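Local coordinates for DUF5624 domain-containing protein (Legionella pneumophila subsp. pneumophila, PDB 4JX2), which is of unknown function but is probably secreted, and folds as a dimer-forming combination of alpha helices with a small mixed beta sheet, at residues 373-376 with 377-381; 317-320 with 321-325; 166-169 with 170-173; 29-32 with 33-36; 180-183 with 184-188. All coordinates share one frame; numbering follows the deposited sequence.

Contact 1: residues 373-376 with 377-381; sequences LKFS and LAEPT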
loop_
_atom_site.group_PDB
_atom_site.type_symbol
_atom_site.label_atom_id
_atom_site.label_comp_id
_atom_site.label_asym_id
_atom_site.label_seq_id
_atom_site.Cartn_x
_atom_site.Cartn_y
_atom_site.Cartn_z
ATOM N N LEU A 373 -20.524 5.080 1.673
ATOM C CA LEU A 373 -20.766 3.642 1.551
ATOM C C LEU A 373 -20.563 3.196 0.099
ATOM O O LEU A 373 -19.880 2.190 -0.128
ATOM C CB LEU A 373 -22.184 3.294 2.028
ATOM C CG LEU A 373 -22.693 1.854 1.848
ATOM C CD1 LEU A 373 -21.792 0.829 2.562
ATOM C CD2 LEU A 373 -24.102 1.734 2.342
ATOM N N LYS A 374 -21.125 3.959 -0.884
ATOM C CA LYS A 374 -20.994 3.655 -2.326
ATOM C C LYS A 374 -19.501 3.658 -2.728
ATOM O O LYS A 374 -19.028 2.734 -3.403
ATOM C CB LYS A 374 -21.793 4.674 -3.156
ATOM C CG LYS A 374 -21.726 4.473 -4.672
ATOM C CD LYS A 374 -22.457 5.579 -5.474
ATOM C CE LYS A 374 -22.508 5.210 -6.934
ATOM N NZ LYS A 374 -23.096 6.283 -7.775
ATOM N N PHE A 375 -18.775 4.708 -2.264
ATOM C CA PHE A 375 -17.367 4.928 -2.515
ATOM C C PHE A 375 -16.539 3.777 -1.919
ATOM O O PHE A 375 -15.716 3.187 -2.613
ATOM C CB PHE A 375 -16.935 6.300 -1.953
ATOM C CG PHE A 375 -15.508 6.660 -2.286
ATOM C CD1 PHE A 375 -15.152 7.032 -3.579
ATOM C CD2 PHE A 375 -14.504 6.555 -1.327
ATOM C CE1 PHE A 375 -13.828 7.347 -3.894
ATOM C CE2 PHE A 375 -13.172 6.830 -1.655
ATOM C CZ PHE A 375 -12.845 7.233 -2.933
ATOM N N SER A 376 -16.818 3.413 -0.683
ATOM C CA SER A 376 -16.100 2.362 0.027
ATOM C C SER A 376 -16.265 1.018 -0.642
ATOM O O SER A 376 -15.293 0.264 -0.725
ATOM C CB SER A 376 -16.548 2.296 1.484
ATOM O OG SER A 376 -16.065 3.453 2.146
ATOM N N LEU A 377 -17.476 0.724 -1.131
ATOM C CA LEU A 377 -17.762 -0.549 -1.792
ATOM C C LEU A 377 -17.174 -0.599 -3.212
ATOM O O LEU A 377 -16.682 -1.651 -3.596
ATOM C CB LEU A 377 -19.271 -0.823 -1.806
ATOM C CG LEU A 377 -19.777 -2.082 -2.522
ATOM C CD1 LEU A 377 -19.245 -3.374 -1.873
ATOM C CD2 LEU A 377 -21.288 -2.077 -2.604
ATOM N N ALA A 378 -17.176 0.515 -3.968
ATOM C CA ALA A 378 -16.634 0.538 -5.338
ATOM C C ALA A 378 -15.107 0.495 -5.387
ATOM O O ALA A 378 -14.549 -0.169 -6.265
ATOM C CB ALA A 378 -17.118 1.784 -6.080
ATOM N N GLU A 379 -14.437 1.242 -4.495
ATOM C CA GLU A 379 -12.993 1.411 -4.525
ATOM C C GLU A 379 -12.238 0.300 -3.845
ATOM O O GLU A 379 -12.510 0.030 -2.669
ATOM C CB GLU A 379 -12.589 2.764 -3.924
ATOM C CG GLU A 379 -13.011 3.951 -4.781
ATOM C CD GLU A 379 -12.594 3.893 -6.237
ATOM O OE1 GLU A 379 -11.384 3.725 -6.505
ATOM O OE2 GLU A 379 -13.489 3.954 -7.110
ATOM N N PRO A 380 -11.230 -0.291 -4.567
ATOM C CA PRO A 380 -10.428 -1.396 -4.000
ATOM C C PRO A 380 -9.553 -0.986 -2.806
ATOM O O PRO A 380 -9.249 -1.829 -1.965
ATOM C CB PRO A 380 -9.546 -1.820 -5.178
ATOM C CG PRO A 380 -9.468 -0.626 -6.074
ATOM C CD PRO A 380 -10.831 -0.017 -5.965
ATOM N N THR A 381 -9.158 0.297 -2.735
ATOM C CA THR A 381 -8.345 0.886 -1.662
ATOM C C THR A 381 -9.113 1.005 -0.342
ATOM O O THR A 381 -8.497 1.122 0.708
ATOM C CB THR A 381 -7.852 2.287 -2.092
ATOM O OG1 THR A 381 -8.972 3.162 -2.329
ATOM C CG2 THR A 381 -6.957 2.231 -3.307
#
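Phe375 and Glu379 meet one turn apart at the C-terminal end of helix 366-378, the aliphatic part of the glutamate lying against the phenylalanine ring. The CG methylene of Glu379 sits over one ring face, offset toward the rim, and comes to 3.6 Å from Phe375 CE1 in a CH-pi contact. Two torsions bring the partners together: the ring leaves the backbone with CG anti to N (chi1 -175°), reaching along the helix toward its end, while Glu379 bends at chi2 (-52°), which turns its carboxylate away from a straight extension. Glutamate suits this place because its methylenes can pack on an aromatic while the carboxylate turns to a charged partner. The backbone beneath is regular: Leu377 N bonds to Leu373 O at 3.0 Å and Ala378 N to Lys374 O at 2.9 Å. Glu379 N still donates to Phe375 O at 3.0 Å, although Glu379 is the first residue to leave helical angles. The tightly packed side includes Leu373 and Leu377, both on Leu384, and Ser376 against helix 386-398. Lys374 is buried too, its NZ bonded to Ser345 OG and to the carbonyls of Phe340 and Ile343 of the second subunit. The looser side begins at Glu379 and Pro380, partly exposed, where Glu379 OE1 has a long, weak ion pair with Arg333 of the second subunit. Chemically, this helix end combines apolar packing within the chain and on the dimer partner (Phe375 on Ile346, Ala378 on Ala336 of the second subunit) with polar links made by Lys374 and, weakly, Glu379.

Contact 2: residues 317-320 with 321-325; sequences DYNY and YNNTV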
loop_
_atom_site.group_PDB
_atom_site.type_symbol
_atom_site.label_atom_id
_atom_site.label_comp_id
_atom_site.label_asym_id
_atom_site.label_seq_id
_atom_site.Cartn_x
_atom_site.Cartn_y
_atom_site.Cartn_z
ATOM N N ASP A 317 12.188 -11.516 17.276
ATOM C CA ASP A 317 10.898 -10.996 16.820
ATOM C C ASP A 317 10.710 -9.551 17.257
ATOM O O ASP A 317 10.150 -8.770 16.494
ATOM C CB ASP A 317 9.745 -11.874 17.326
ATOM C CG ASP A 317 9.711 -13.253 16.700
ATOM O OD1 ASP A 317 10.550 -13.527 15.810
ATOM O OD2 ASP A 317 8.823 -14.048 17.067
ATOM N N TYR A 318 11.182 -9.188 18.463
ATOM C CA TYR A 318 11.095 -7.815 18.943
ATOM C C TYR A 318 11.983 -6.907 18.063
ATOM O O TYR A 318 11.500 -5.884 17.564
ATOM C CB TYR A 318 11.476 -7.701 20.436
ATOM C CG TYR A 318 11.458 -6.277 20.964
ATOM C CD1 TYR A 318 10.267 -5.676 21.369
ATOM C CD2 TYR A 318 12.629 -5.532 21.056
ATOM C CE1 TYR A 318 10.244 -4.366 21.852
ATOM C CE2 TYR A 318 12.619 -4.218 21.530
ATOM C CZ TYR A 318 11.425 -3.638 21.929
ATOM O OH TYR A 318 11.414 -2.341 22.398
ATOM N N ASN A 319 13.260 -7.309 17.841
ATOM C CA ASN A 319 14.199 -6.544 17.018
ATOM C C ASN A 319 13.653 -6.394 15.600
ATOM O O ASN A 319 13.881 -5.364 14.960
ATOM C CB ASN A 319 15.609 -7.182 17.017
ATOM C CG ASN A 319 16.309 -7.154 18.370
ATOM O OD1 ASN A 319 15.938 -6.414 19.295
ATOM N ND2 ASN A 319 17.333 -7.975 18.531
ATOM N N TYR A 320 12.883 -7.400 15.134
ATOM C CA TYR A 320 12.278 -7.366 13.814
ATOM C C TYR A 320 11.282 -6.201 13.699
ATOM O O TYR A 320 11.426 -5.376 12.808
ATOM C CB TYR A 320 11.607 -8.711 13.440
ATOM C CG TYR A 320 10.888 -8.636 12.114
ATOM C CD1 TYR A 320 11.599 -8.540 10.916
ATOM C CD2 TYR A 320 9.500 -8.545 12.056
ATOM C CE1 TYR A 320 10.942 -8.403 9.693
ATOM C CE2 TYR A 320 8.832 -8.425 10.838
ATOM C CZ TYR A 320 9.557 -8.350 9.660
ATOM O OH TYR A 320 8.898 -8.184 8.469
ATOM N N TYR A 321 10.291 -6.134 14.585
ATOM C CA TYR A 321 9.263 -5.096 14.514
ATOM C C TYR A 321 9.802 -3.709 14.888
ATOM O O TYR A 321 9.506 -2.729 14.202
ATOM C CB TYR A 321 8.046 -5.471 15.401
ATOM C CG TYR A 321 7.243 -6.614 14.826
ATOM C CD1 TYR A 321 6.615 -6.500 13.585
ATOM C CD2 TYR A 321 7.138 -7.825 15.501
ATOM C CE1 TYR A 321 5.905 -7.563 13.034
ATOM C CE2 TYR A 321 6.404 -8.886 14.972
ATOM C CZ TYR A 321 5.788 -8.750 13.738
ATOM O OH TYR A 321 5.062 -9.793 13.217
ATOM N N ASN A 322 10.596 -3.643 15.949
ATOM C CA ASN A 322 11.133 -2.416 16.498
ATOM C C ASN A 322 12.190 -1.785 15.588
ATOM O O ASN A 322 12.106 -0.585 15.331
ATOM C CB ASN A 322 11.710 -2.706 17.892
ATOM C CG ASN A 322 12.248 -1.522 18.633
ATOM O OD1 ASN A 322 11.560 -0.530 18.854
ATOM N ND2 ASN A 322 13.489 -1.626 19.078
ATOM N N ASN A 323 13.185 -2.575 15.118
ATOM C CA ASN A 323 14.302 -2.062 14.325
ATOM C C ASN A 323 14.174 -2.320 12.816
ATOM O O ASN A 323 14.324 -1.380 12.041
ATOM C CB ASN A 323 15.623 -2.639 14.831
ATOM C CG ASN A 323 15.929 -2.346 16.282
ATOM O OD1 ASN A 323 15.943 -3.239 17.130
ATOM N ND2 ASN A 323 16.191 -1.090 16.600
ATOM N N THR A 324 13.925 -3.575 12.394
ATOM C CA THR A 324 13.857 -3.939 10.979
ATOM C C THR A 324 12.675 -3.274 10.324
ATOM O O THR A 324 12.810 -2.784 9.196
ATOM C CB THR A 324 13.825 -5.463 10.804
ATOM O OG1 THR A 324 14.829 -6.060 11.630
ATOM C CG2 THR A 324 13.998 -5.904 9.349
ATOM N N VAL A 325 11.519 -3.252 11.006
ATOM C CA VAL A 325 10.319 -2.649 10.437
ATOM C C VAL A 325 10.262 -1.155 10.789
ATOM O O VAL A 325 10.625 -0.341 9.948
ATOM C CB VAL A 325 9.010 -3.398 10.798
ATOM C CG1 VAL A 325 7.820 -2.764 10.100
ATOM C CG2 VAL A 325 9.109 -4.865 10.403
#
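Asn319 O takes two backbone donors, Asn323 N at 2.9 Å and Thr324 N at 3.1 Å, as helix 315-339 widens from alpha-type bonding into a pi-type turn. Val325 N continues the wider spacing, reaching Tyr320 O at 2.8 Å, five residues back. Across the same wide spacing Val325 CG2 lies over one face of the Tyr320 ring, 3.6 Å from Tyr320 CZ. Tyr320 holds CG anti to the backbone N (chi1 176°), which carries the ring along toward Val325. The branched valine offers a methyl for this CH-pi contact, while Thr324 presents CB and CG2 near Tyr320 CD1. Tyr320 also turns its edge to the face of Tyr321 in a T-shaped pair, with centroids 5.1 Å apart and planes at 70°. This pi-type turn lies where the helix packs by Tyr318 and Tyr321 against strand 79-84 of the mixed sheet. Tyrosine fits here because a ring can pack while its hydroxyl finds a polar partner: Tyr320 OH and Tyr321 OH both bond to the backbone of Ala303. Between Tyr318 and Asn322, one turn apart, CB of Asn322 lies over a face of the tyrosine ring, 4.2 Å from its centroid, and the amide OD1 accepts from Lys257.

Contact 3: residues 166-169 with 170-173; sequences VNAP and AWKP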
loop_
_atom_site.group_PDB
_atom_site.type_symbol
_atom_site.label_atom_id
_atom_site.label_comp_id
_atom_site.label_asym_id
_atom_site.label_seq_id
_atom_site.Cartn_x
_atom_site.Cartn_y
_atom_site.Cartn_z
ATOM N N VAL A 166 -24.751 -9.367 25.777
ATOM C CA VAL A 166 -23.497 -8.957 25.140
ATOM C C VAL A 166 -22.856 -7.815 25.962
ATOM O O VAL A 166 -23.570 -6.929 26.442
ATOM C CB VAL A 166 -23.731 -8.554 23.640
ATOM C CG1 VAL A 166 -24.627 -7.317 23.497
ATOM C CG2 VAL A 166 -22.424 -8.393 22.881
ATOM N N ASN A 167 -21.527 -7.865 26.152
ATOM C CA ASN A 167 -20.805 -6.792 26.827
ATOM C C ASN A 167 -20.575 -5.668 25.824
ATOM O O ASN A 167 -19.563 -5.669 25.108
ATOM C CB ASN A 167 -19.480 -7.270 27.442
ATOM C CG ASN A 167 -18.837 -6.198 28.290
ATOM O OD1 ASN A 167 -17.867 -5.547 27.885
ATOM N ND2 ASN A 167 -19.453 -5.895 29.430
ATOM N N ALA A 168 -21.568 -4.755 25.717
ATOM C CA ALA A 168 -21.522 -3.599 24.804
ATOM C C ALA A 168 -22.023 -2.353 25.545
ATOM O O ALA A 168 -23.079 -1.822 25.192
ATOM C CB ALA A 168 -22.346 -3.872 23.551
ATOM N N PRO A 169 -21.281 -1.871 26.583
ATOM C CA PRO A 169 -21.782 -0.720 27.379
ATOM C C PRO A 169 -22.072 0.553 26.573
ATOM O O PRO A 169 -23.020 1.243 26.923
ATOM C CB PRO A 169 -20.706 -0.486 28.436
ATOM C CG PRO A 169 -19.535 -1.339 28.028
ATOM C CD PRO A 169 -20.020 -2.414 27.140
ATOM N N ALA A 170 -21.354 0.813 25.470
ATOM C CA ALA A 170 -21.570 1.967 24.581
ATOM C C ALA A 170 -22.978 1.990 23.908
ATOM O O ALA A 170 -23.449 3.047 23.456
ATOM C CB ALA A 170 -20.499 1.971 23.500
ATOM N N TRP A 171 -23.612 0.804 23.798
ATOM C CA TRP A 171 -24.936 0.619 23.190
ATOM C C TRP A 171 -26.057 0.797 24.205
ATOM O O TRP A 171 -27.187 1.086 23.806
ATOM C CB TRP A 171 -25.044 -0.778 22.574
ATOM C CG TRP A 171 -24.119 -1.051 21.415
ATOM C CD1 TRP A 171 -23.207 -0.200 20.853
ATOM C CD2 TRP A 171 -23.990 -2.295 20.717
ATOM N NE1 TRP A 171 -22.533 -0.833 19.837
ATOM C CE2 TRP A 171 -23.010 -2.114 19.719
ATOM C CE3 TRP A 171 -24.648 -3.536 20.805
ATOM C CZ2 TRP A 171 -22.666 -3.129 18.828
ATOM C CZ3 TRP A 171 -24.296 -4.541 19.929
ATOM C CH2 TRP A 171 -23.301 -4.342 18.973
ATOM N N LYS A 172 -25.755 0.611 25.513
ATOM C CA LYS A 172 -26.722 0.715 26.608
ATOM C C LYS A 172 -27.705 1.900 26.431
ATOM O O LYS A 172 -28.897 1.629 26.508
ATOM C CB LYS A 172 -26.044 0.782 27.986
ATOM C CG LYS A 172 -26.886 0.198 29.122
ATOM C CD LYS A 172 -26.357 0.652 30.487
ATOM C CE LYS A 172 -27.082 0.038 31.668
ATOM N NZ LYS A 172 -26.956 0.882 32.901
ATOM N N PRO A 173 -27.300 3.166 26.106
ATOM C CA PRO A 173 -28.309 4.232 25.945
ATOM C C PRO A 173 -29.361 4.006 24.841
ATOM O O PRO A 173 -30.403 4.652 24.881
ATOM C CB PRO A 173 -27.454 5.458 25.581
ATOM C CG PRO A 173 -26.126 5.180 26.100
ATOM C CD PRO A 173 -25.933 3.717 25.945
#
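The connection between helices 162-165 and 175-197 turns at Ala168 and Trp171, where a short tight turn runs into the 3-10 segment that includes Lys172 and Pro173. Trp171 N returns to Ala168 O at 3.0 Å, and Lys172 N to Pro169 O at 3.1 Å, so successive bonds span three residues each. Both donors stand well above the plane of the carbonyl they reach, by 45° for Trp171. Proline suits the position after Ala168: its ring fixes phi near the value the turn needs, and having no N-H it gives up no donor there. The main side-chain contact is Ala168 CB over one face of the indole, 3.6 Å from Trp171 CE3 and 4.0 Å from the centroid of the six-membered ring. Trp171 CG lies anti to its carbonyl carbon (chi1 -65°), which folds the indole back toward Ala168, three residues earlier. A single methyl lets the broad ring settle closely over the turn. Beyond this pair, Trp171 NE1 donates to Leu233 O, and Ala168 and Trp171 both touch Gln237, so the indole also packs on helix 223-247. Lys172, by contrast, is exposed and extends away from the turn. Consecutive bonds from residue i+3 to residue i are the mark of 3-10 turns, and proline is well tolerated at the start of one; here they join two helices within the DUF5624 family region.

Contact 4: residues 29-32 with 33-36; sequences VTPQ and AFWN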
loop_
_atom_site.group_PDB
_atom_site.type_symbol
_atom_site.label_atom_id
_atom_site.label_comp_id
_atom_site.label_asym_id
_atom_site.label_seq_id
_atom_site.Cartn_x
_atom_site.Cartn_y
_atom_site.Cartn_z
ATOM N N VAL A 29 31.543 -10.943 -16.285
ATOM C CA VAL A 29 31.798 -10.791 -14.862
ATOM C C VAL A 29 32.031 -9.314 -14.591
ATOM O O VAL A 29 32.899 -8.709 -15.225
ATOM C CB VAL A 29 33.005 -11.663 -14.397
ATOM C CG1 VAL A 29 33.392 -11.359 -12.955
ATOM C CG2 VAL A 29 32.727 -13.155 -14.573
ATOM N N THR A 30 31.265 -8.733 -13.661
ATOM C CA THR A 30 31.458 -7.352 -13.233
ATOM C C THR A 30 32.899 -7.195 -12.697
ATOM O O THR A 30 33.281 -7.949 -11.784
ATOM C CB THR A 30 30.416 -6.968 -12.163
ATOM O OG1 THR A 30 29.138 -6.793 -12.775
ATOM C CG2 THR A 30 30.785 -5.701 -11.400
ATOM N N PRO A 31 33.697 -6.241 -13.266
ATOM C CA PRO A 31 35.065 -6.011 -12.756
ATOM C C PRO A 31 35.090 -5.776 -11.245
ATOM O O PRO A 31 34.212 -5.101 -10.702
ATOM C CB PRO A 31 35.521 -4.760 -13.512
ATOM C CG PRO A 31 34.695 -4.755 -14.759
ATOM C CD PRO A 31 33.360 -5.294 -14.355
ATOM N N GLN A 32 36.089 -6.369 -10.556
ATOM C CA GLN A 32 36.240 -6.273 -9.104
ATOM C C GLN A 32 36.301 -4.817 -8.615
ATOM O O GLN A 32 35.734 -4.516 -7.565
ATOM C CB GLN A 32 37.480 -7.042 -8.639
ATOM C CG GLN A 32 37.596 -7.205 -7.122
ATOM C CD GLN A 32 36.458 -7.984 -6.526
ATOM O OE1 GLN A 32 36.164 -9.114 -6.939
ATOM N NE2 GLN A 32 35.802 -7.388 -5.531
ATOM N N ALA A 33 36.968 -3.923 -9.371
ATOM C CA ALA A 33 37.058 -2.511 -9.018
ATOM C C ALA A 33 35.666 -1.928 -8.804
ATOM O O ALA A 33 35.478 -1.174 -7.847
ATOM C CB ALA A 33 37.803 -1.734 -10.089
ATOM N N PHE A 34 34.668 -2.327 -9.641
ATOM C CA PHE A 34 33.292 -1.839 -9.492
ATOM C C PHE A 34 32.634 -2.361 -8.196
ATOM O O PHE A 34 31.964 -1.594 -7.510
ATOM C CB PHE A 34 32.431 -2.172 -10.702
ATOM C CG PHE A 34 32.648 -1.259 -11.882
ATOM C CD1 PHE A 34 32.244 0.070 -11.837
ATOM C CD2 PHE A 34 33.215 -1.737 -13.058
ATOM C CE1 PHE A 34 32.409 0.904 -12.946
ATOM C CE2 PHE A 34 33.375 -0.903 -14.162
ATOM C CZ PHE A 34 32.964 0.412 -14.100
ATOM N N TRP A 35 32.845 -3.626 -7.845
ATOM C CA TRP A 35 32.305 -4.173 -6.610
ATOM C C TRP A 35 32.918 -3.462 -5.411
ATOM O O TRP A 35 32.192 -3.064 -4.502
ATOM C CB TRP A 35 32.554 -5.682 -6.525
ATOM C CG TRP A 35 31.504 -6.531 -7.182
ATOM C CD1 TRP A 35 31.695 -7.425 -8.195
ATOM C CD2 TRP A 35 30.104 -6.603 -6.841
ATOM N NE1 TRP A 35 30.504 -8.051 -8.513
ATOM C CE2 TRP A 35 29.509 -7.555 -7.707
ATOM C CE3 TRP A 35 29.292 -5.958 -5.881
ATOM C CZ2 TRP A 35 28.150 -7.888 -7.633
ATOM C CZ3 TRP A 35 27.943 -6.282 -5.817
ATOM C CH2 TRP A 35 27.383 -7.230 -6.691
ATOM N N ASN A 36 34.240 -3.252 -5.434
ATOM C CA ASN A 36 34.957 -2.547 -4.369
ATOM C C ASN A 36 34.345 -1.155 -4.143
ATOM O O ASN A 36 34.018 -0.826 -3.001
ATOM C CB ASN A 36 36.461 -2.459 -4.669
ATOM C CG ASN A 36 37.154 -3.804 -4.731
ATOM O OD1 ASN A 36 36.580 -4.857 -4.424
ATOM N ND2 ASN A 36 38.409 -3.800 -5.138
#
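Thr30 and Trp35 cross at about a right angle, with the threonine methyl CG2 over one face of the indole, 3.7 Å from Trp35 NE1 and 4.0 Å from the centroid of the five-membered ring. Beta-branching serves Thr30 well: CG2, anti to the backbone N, packs on the tryptophan, while OG1 points elsewhere and bonds to Glu112 of the second subunit. Pro31 and Phe34 are arranged differently, running side by side in the same direction, with Pro31 CG at the ring edge and in its plane, 3.8 Å from Phe34 CD2. The third pair is polar. Gln32 and Asn36 cross at about a right angle, their amide planes 39° apart, and Gln32 NE2 donates to Asn36 OD1 at 2.9 Å in a nearly straight bond (172°). The acceptor lies in the Gln32 amide plane, whereas the donor is tilted out of the carbonyl plane of Asn36. A bend at chi2 (62°) of Gln32 carries its amide forward along the helix, toward Asn36, to make this i to i+4 link. Gln32 O also takes Asn36 N at 2.9 Å. Pro31 stands at the N-cap position, where the backbone N is not called on for the helix's i to i+4 bonding and a proline is tolerated, and its carbonyl receives weak bonds from Phe34 N and Trp35 N. Helix 32-41 begins here, far from the centre of its own chain, and its apolar face lies on the other copy: Phe34 meets Trp162 of the second subunit edge to face, Ala33 and Phe34 pack on Val151 of its helix 136-155, and Trp35 rests on Thr111 of its helix 110-117.

Contact 5: residues 180-183 with 184-188; sequences NMID and YACSM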
loop_
_atom_site.group_PDB
_atom_site.type_symbol
_atom_site.label_atom_id
_atom_site.label_comp_id
_atom_site.label_asym_id
_atom_site.label_seq_id
_atom_site.Cartn_x
_atom_site.Cartn_y
_atom_site.Cartn_z
ATOM N N ASN A 180 -35.512 -2.683 18.010
ATOM C CA ASN A 180 -36.559 -2.354 17.040
ATOM C C ASN A 180 -36.021 -2.291 15.626
ATOM O O ASN A 180 -36.712 -2.687 14.679
ATOM C CB ASN A 180 -37.209 -1.031 17.387
ATOM C CG ASN A 180 -38.013 -1.067 18.652
ATOM O OD1 ASN A 180 -38.466 -2.118 19.121
ATOM N ND2 ASN A 180 -38.223 0.099 19.212
HETATM N N MSE A 181 -34.780 -1.798 15.493
HETATM C CA MSE A 181 -34.112 -1.665 14.224
HETATM C C MSE A 181 -33.806 -3.046 13.604
HETATM O O MSE A 181 -34.056 -3.222 12.405
HETATM C CB MSE A 181 -32.848 -0.839 14.372
HETATM C CG MSE A 181 -32.209 -0.574 13.045
HETATM SE SE MSE A 181 -30.326 -0.660 13.144
HETATM C CE MSE A 181 -30.206 -2.581 13.325
ATOM N N ILE A 182 -33.283 -4.016 14.403
ATOM C CA ILE A 182 -32.980 -5.352 13.878
ATOM C C ILE A 182 -34.312 -6.041 13.505
ATOM O O ILE A 182 -34.402 -6.691 12.459
ATOM C CB ILE A 182 -32.103 -6.187 14.847
ATOM C CG1 ILE A 182 -30.693 -5.582 14.939
ATOM C CG2 ILE A 182 -32.012 -7.663 14.408
ATOM C CD1 ILE A 182 -30.056 -5.699 16.238
ATOM N N ASP A 183 -35.357 -5.832 14.324
ATOM C CA ASP A 183 -36.687 -6.362 14.052
ATOM C C ASP A 183 -37.220 -5.793 12.711
ATOM O O ASP A 183 -37.614 -6.565 11.830
ATOM C CB ASP A 183 -37.628 -6.051 15.213
ATOM C CG ASP A 183 -38.948 -6.780 15.101
ATOM O OD1 ASP A 183 -38.954 -8.028 15.232
ATOM O OD2 ASP A 183 -39.971 -6.116 14.833
ATOM N N TYR A 184 -37.162 -4.453 12.551
ATOM C CA TYR A 184 -37.542 -3.708 11.345
ATOM C C TYR A 184 -36.760 -4.200 10.109
ATOM O O TYR A 184 -37.349 -4.401 9.035
ATOM C CB TYR A 184 -37.291 -2.194 11.551
ATOM C CG TYR A 184 -37.558 -1.368 10.311
ATOM C CD1 TYR A 184 -38.861 -1.081 9.905
ATOM C CD2 TYR A 184 -36.508 -0.884 9.530
ATOM C CE1 TYR A 184 -39.111 -0.325 8.762
ATOM C CE2 TYR A 184 -36.747 -0.132 8.378
ATOM C CZ TYR A 184 -38.052 0.157 8.009
ATOM O OH TYR A 184 -38.299 0.884 6.875
ATOM N N ALA A 185 -35.424 -4.359 10.268
ATOM C CA ALA A 185 -34.508 -4.803 9.227
ATOM C C ALA A 185 -34.870 -6.200 8.744
ATOM O O ALA A 185 -35.000 -6.405 7.537
ATOM C CB ALA A 185 -33.083 -4.773 9.741
ATOM N N CYS A 186 -35.090 -7.147 9.676
ATOM C CA CYS A 186 -35.474 -8.524 9.338
ATOM C C CYS A 186 -36.814 -8.546 8.616
ATOM O O CYS A 186 -36.947 -9.205 7.584
ATOM C CB CYS A 186 -35.496 -9.410 10.578
ATOM S SG CYS A 186 -33.867 -9.669 11.326
ATOM N N SER A 187 -37.789 -7.795 9.140
ATOM C CA SER A 187 -39.133 -7.699 8.580
ATOM C C SER A 187 -39.090 -7.110 7.142
ATOM O O SER A 187 -39.710 -7.663 6.232
ATOM C CB SER A 187 -40.010 -6.852 9.498
ATOM O OG SER A 187 -41.350 -6.808 9.040
HETATM N N MSE A 188 -38.331 -6.017 6.944
HETATM C CA MSE A 188 -38.198 -5.360 5.654
HETATM C C MSE A 188 -37.535 -6.288 4.625
HETATM O O MSE A 188 -38.146 -6.579 3.596
HETATM C CB MSE A 188 -37.402 -4.066 5.827
HETATM C CG MSE A 188 -37.170 -3.332 4.541
HETATM SE SE MSE A 188 -36.354 -1.618 4.903
HETATM C CE MSE A 188 -36.797 -0.720 3.252
#
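With CG2 anti to its backbone N and CG1 beside it (chi1 -68°), Ile182 offers the CG2 methyl to Cys186 one turn further on; Cys186, at nearly the same first torsion (-66°), leans its sulfur back toward Ile182. Ile182 CG2 and Cys186 SG stand 4.1 Å apart, an ordinary apolar contact, and a small thiol suits a place where helices pack closely. The backbone is that of a regular alpha helix, part of helix 175-197. Tyr184 N reaches Asn180 O at 2.8 Å, Ala185 N reaches Met181 O at 2.8 Å, Cys186 N reaches Ile182 O at 2.9 Å, and Ser187 N reaches Asp183 O at 3.0 Å. Along one side Ile182, Ala185 and Cys186 all touch Ile116 of helix 110-117, and the short alanine side chain also lets Tyr223 and Val226 of helix 223-247 come near. Met181, present as selenomethionine, extends that apolar side onto Thr230 and Ile411. Another side is polar although buried. Asp183 forms a salt bridge through OD1 with Lys152 and accepts from Asn426 at OD2; Ser187 OG bonds to Pro427 O and to Tyr219 OH, and Tyr184 OH bonds to Ile221 O. The polar ends of Asp183, Tyr184 and Ser187 thus all have partners outside this helix, and the lysine would probably help keep the buried aspartate ionised. The helix joins apolar packing to polar ties, of which those to Asn426 and Pro427 reach the C-terminal segment.

In the fold
Along the chain the order is contact 4, contact 3, contact 5, contact 2 and contact 1, and none touches another. Contacts 3 and 5 are the nearest pair, with centres about 19 Å apart: both lie in the DUF5624 family region and both pack on helix 223-247, which contact 1 also meets, about 26 Å from contact 5 between centres. Contact 2 stands on the opposite side of the chain's centre, about 33 Å from contact 1 between centres, where helix 315-339 packs against the mixed sheet. Contact 4 is the outlier, its centre about 73 Å from that of contact 5, where the N-terminal helix 32-41 packs on the second subunit. The chain is therefore an elongated body whose two copies are tied together at several separate places.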